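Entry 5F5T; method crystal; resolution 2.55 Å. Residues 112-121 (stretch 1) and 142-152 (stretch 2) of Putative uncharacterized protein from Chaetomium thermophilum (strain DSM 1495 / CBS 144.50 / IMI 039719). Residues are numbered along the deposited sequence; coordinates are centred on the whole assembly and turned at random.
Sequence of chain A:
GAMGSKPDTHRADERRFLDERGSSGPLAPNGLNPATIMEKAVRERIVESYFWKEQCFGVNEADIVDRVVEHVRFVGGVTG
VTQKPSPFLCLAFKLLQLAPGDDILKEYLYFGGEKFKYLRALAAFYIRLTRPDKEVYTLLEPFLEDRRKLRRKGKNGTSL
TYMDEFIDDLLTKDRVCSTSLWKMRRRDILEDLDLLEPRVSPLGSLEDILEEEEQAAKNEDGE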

# COMPACT_ATOMS: atom_id res chain seq x y z
N GLY A 112 1.93 -18.01 1.06
CA GLY A 112 1.72 -17.70 2.45
C GLY A 112 0.49 -16.84 2.51
O GLY A 112 -0.37 -17.06 3.37
N GLY A 113 0.38 -15.89 1.58
CA GLY A 113 -0.72 -14.95 1.62
C GLY A 113 -2.02 -15.69 1.46
O GLY A 113 -3.00 -15.34 2.12
N GLU A 114 -2.03 -16.71 0.61
CA GLU A 114 -3.23 -17.49 0.42
C GLU A 114 -3.60 -18.14 1.75
O GLU A 114 -4.75 -18.06 2.18
N LYS A 115 -2.62 -18.72 2.43
CA LYS A 115 -2.93 -19.32 3.73
C LYS A 115 -3.09 -18.29 4.86
O LYS A 115 -4.02 -18.38 5.67
N PHE A 116 -2.19 -17.31 4.92
CA PHE A 116 -2.19 -16.34 6.01
C PHE A 116 -2.25 -14.90 5.52
O PHE A 116 -1.28 -14.35 4.98
N LYS A 117 -3.41 -14.27 5.75
CA LYS A 117 -3.68 -12.95 5.22
C LYS A 117 -2.72 -11.88 5.74
O LYS A 117 -2.35 -10.99 4.99
N TYR A 118 -2.34 -11.95 7.01
CA TYR A 118 -1.41 -10.97 7.56
C TYR A 118 -0.01 -11.13 6.96
O TYR A 118 0.75 -10.17 6.87
N LEU A 119 0.33 -12.35 6.54
CA LEU A 119 1.59 -12.56 5.85
C LEU A 119 1.56 -11.82 4.51
O LEU A 119 2.56 -11.23 4.10
N ARG A 120 0.42 -11.87 3.83
CA ARG A 120 0.25 -11.14 2.57
C ARG A 120 0.30 -9.64 2.81
O ARG A 120 0.86 -8.90 2.00
N ALA A 121 -0.29 -9.20 3.91
CA ALA A 121 -0.27 -7.78 4.26
C ALA A 121 1.16 -7.31 4.49
O ALA A 121 1.56 -6.25 4.00
N PRO A 142 -3.33 -6.81 -8.19
CA PRO A 142 -4.25 -7.96 -8.22
C PRO A 142 -4.93 -8.26 -6.89
O PRO A 142 -6.02 -8.83 -6.89
N PHE A 143 -4.32 -7.87 -5.78
CA PHE A 143 -4.87 -8.19 -4.47
C PHE A 143 -5.93 -7.19 -4.03
O PHE A 143 -6.40 -7.23 -2.89
N LEU A 144 -6.30 -6.29 -4.93
CA LEU A 144 -7.50 -5.49 -4.75
C LEU A 144 -8.74 -6.39 -4.81
O LEU A 144 -9.85 -5.97 -4.50
N GLU A 145 -8.54 -7.64 -5.22
CA GLU A 145 -9.61 -8.64 -5.27
C GLU A 145 -9.66 -9.48 -3.99
O GLU A 145 -10.59 -10.25 -3.78
N ASP A 146 -8.65 -9.32 -3.15
CA ASP A 146 -8.60 -10.02 -1.87
C ASP A 146 -9.48 -9.27 -0.88
O ASP A 146 -9.17 -8.14 -0.48
N ARG A 147 -10.57 -9.90 -0.47
CA ARG A 147 -11.60 -9.22 0.31
C ARG A 147 -11.60 -9.65 1.77
O ARG A 147 -12.50 -9.29 2.53
N ARG A 148 -10.58 -10.41 2.17
CA ARG A 148 -10.49 -10.92 3.53
C ARG A 148 -10.40 -9.79 4.55
O ARG A 148 -9.76 -8.77 4.30
N LYS A 149 -11.02 -9.99 5.70
CA LYS A 149 -11.02 -8.99 6.76
C LYS A 149 -9.70 -8.91 7.51
O LYS A 149 -9.07 -9.92 7.80
N LEU A 150 -9.30 -7.68 7.84
CA LEU A 150 -8.11 -7.42 8.64
C LEU A 150 -8.45 -6.46 9.77
O LEU A 150 -9.35 -5.63 9.63
N ARG A 151 -7.72 -6.56 10.87
CA ARG A 151 -7.90 -5.61 11.96
C ARG A 151 -6.83 -4.54 11.82
O ARG A 151 -5.68 -4.84 11.47
N ARG A 152 -7.20 -3.30 12.09
CA ARG A 152 -6.26 -2.20 12.09
C ARG A 152 -6.26 -1.56 13.47
O ARG A 152 -7.31 -1.39 14.06

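Five side chains set their CA-to-CB bonds toward the facing stretch: Lys117 and Arg120 from the first, Phe143, Asp146 and Arg148 from the second. Arg148 (m, t, m) extends to the end of the first helical segment. There Arg148 NH1 and Arg148 NH2 each donate to Gly113 O, both at 2.8 Å. Asp146 (t) holds that guanidinium in place: Arg148 NE lies 3.0 Å from Asp146 OD1 and Arg148 NH2 2.7 Å from Asp146 OD2, a salt bridge.

Asp146 OD2 also takes a weak hydrogen bond from Arg120 NH2 at 2.9 Å, again within a salt bridge. The carboxylate thus offsets two like charges, since Arg120 NH2 and Arg148 NH2 are 3.5 Å apart. Arg120 (t, t, m) runs over Phe143 (m), its CD 4.1 Å from the Phe143 ring centroid. Phe143 and Arg148 lie over opposite faces of its guanidinium.

Lys117 starts at p and is then fully extended. Lys117 CB covers a face of the Arg148 guanidinium, and Lys117 NZ donates a hydrogen bond to Lys149 O at 2.6 Å. Tyr118 (m) starts sideways, but its ring end approaches the strand. Tyr118 OH accepts from Arg151 N at 2.8 Å, while Leu150 (m, t) lays CD2 over the Tyr118 ring face, 3.9 Å from the centroid.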

# COMPACT_ATOMS: atom_id res chain seq x y z
CB GLU A 114 -3.05 -18.55 -0.66
CG GLU A 114 -4.27 -18.74 -1.55
CD GLU A 114 -4.55 -17.52 -2.42
OE1 GLU A 114 -3.80 -17.30 -3.39
OE2 GLU A 114 -5.53 -16.79 -2.13
CB LYS A 115 -1.87 -20.35 4.11
CG LYS A 115 -1.81 -21.55 3.18
CD LYS A 115 -0.99 -22.70 3.76
CE LYS A 115 0.50 -22.52 3.51
NZ LYS A 115 1.34 -23.25 4.51
CB PHE A 116 -0.96 -16.51 6.89
CG PHE A 116 -0.65 -17.94 7.23
CD1 PHE A 116 -1.49 -18.66 8.08
CD2 PHE A 116 0.46 -18.56 6.71
CE1 PHE A 116 -1.20 -19.99 8.39
CE2 PHE A 116 0.75 -19.88 7.01
CZ PHE A 116 -0.08 -20.59 7.86
CB LYS A 117 -5.13 -12.54 5.53
CG LYS A 117 -5.54 -12.73 6.97
CD LYS A 117 -7.06 -12.70 7.11
CE LYS A 117 -7.48 -12.62 8.55
NZ LYS A 117 -8.94 -12.34 8.63
CB TYR A 118 -1.37 -11.05 9.09
CG TYR A 118 -2.62 -10.47 9.71
CD1 TYR A 118 -2.85 -9.10 9.69
CD2 TYR A 118 -3.60 -11.29 10.26
CE1 TYR A 118 -4.00 -8.56 10.23
CE2 TYR A 118 -4.76 -10.75 10.79
CZ TYR A 118 -4.95 -9.39 10.78
OH TYR A 118 -6.10 -8.84 11.30
CB LEU A 119 1.85 -14.05 5.63
CG LEU A 119 3.19 -14.38 4.96
CD1 LEU A 119 4.33 -13.69 5.70
CD2 LEU A 119 3.41 -15.88 4.92
CB ARG A 120 -1.07 -11.51 1.89
CG ARG A 120 -1.37 -10.67 0.66
CD ARG A 120 -2.45 -11.27 -0.23
NE ARG A 120 -2.16 -12.66 -0.57
CZ ARG A 120 -2.98 -13.44 -1.26
NH1 ARG A 120 -2.63 -14.70 -1.52
NH2 ARG A 120 -4.16 -12.99 -1.68
CB ALA A 121 -1.13 -7.52 5.48
CB PRO A 142 -3.33 -9.12 -8.62
CG PRO A 142 -2.27 -8.48 -9.43
CD PRO A 142 -2.02 -7.15 -8.78
CB PHE A 143 -3.75 -8.31 -3.45
CG PHE A 143 -2.75 -9.37 -3.80
CD1 PHE A 143 -3.13 -10.70 -3.86
CD2 PHE A 143 -1.45 -9.03 -4.13
CE1 PHE A 143 -2.23 -11.67 -4.21
CE2 PHE A 143 -0.54 -10.01 -4.47
CZ PHE A 143 -0.93 -11.33 -4.52
CB LEU A 144 -7.58 -4.39 -5.81
CG LEU A 144 -6.59 -3.22 -5.70
CD1 LEU A 144 -6.76 -2.28 -6.88
CD2 LEU A 144 -6.79 -2.47 -4.40
CB GLU A 145 -9.42 -9.55 -6.49
CG GLU A 145 -10.70 -10.19 -7.00
CD GLU A 145 -10.46 -11.01 -8.25
OE1 GLU A 145 -11.39 -11.74 -8.67
OE2 GLU A 145 -9.35 -10.93 -8.82
CB ASP A 146 -7.16 -10.13 -1.37
CG ASP A 146 -7.01 -11.09 -0.20
OD1 ASP A 146 -8.01 -11.44 0.46
OD2 ASP A 146 -5.86 -11.50 0.07
CB ARG A 147 -12.97 -9.48 -0.31
CG ARG A 147 -13.52 -10.86 0.01
CD ARG A 147 -14.91 -11.06 -0.56
NE ARG A 147 -14.89 -11.83 -1.80
CZ ARG A 147 -15.39 -13.05 -1.92
NH1 ARG A 147 -15.95 -13.64 -0.87
NH2 ARG A 147 -15.34 -13.68 -3.09
CB ARG A 148 -9.29 -11.86 3.67
CG ARG A 148 -9.49 -13.22 3.01
CD ARG A 148 -8.22 -14.08 3.10
NE ARG A 148 -7.10 -13.49 2.38
CZ ARG A 148 -5.87 -13.98 2.38
NH1 ARG A 148 -5.59 -15.08 3.07
NH2 ARG A 148 -4.91 -13.38 1.69
CB LYS A 149 -12.15 -9.28 7.75
CG LYS A 149 -13.52 -9.37 7.12
CD LYS A 149 -14.55 -9.78 8.14
CE LYS A 149 -15.93 -9.89 7.50
NZ LYS A 149 -16.94 -10.35 8.48
CB LEU A 150 -6.99 -6.82 7.78
CG LEU A 150 -6.41 -7.61 6.61
CD1 LEU A 150 -5.37 -6.77 5.90
CD2 LEU A 150 -5.80 -8.92 7.09
CB ARG A 151 -7.80 -6.28 13.33
CG ARG A 151 -8.80 -7.39 13.57
CD ARG A 151 -10.24 -6.94 13.64
NE ARG A 151 -10.54 -5.80 14.50
CZ ARG A 151 -11.73 -5.21 14.50
NH1 ARG A 151 -12.67 -5.65 13.69
NH2 ARG A 151 -11.97 -4.17 15.29
CB ARG A 152 -6.64 -1.19 11.00
CG ARG A 152 -5.93 0.15 11.07
CD ARG A 152 -6.43 1.04 9.95
NE ARG A 152 -7.89 1.13 9.96
CZ ARG A 152 -8.63 1.41 8.89
NH1 ARG A 152 -8.06 1.62 7.71
NH2 ARG A 152 -9.96 1.47 9.00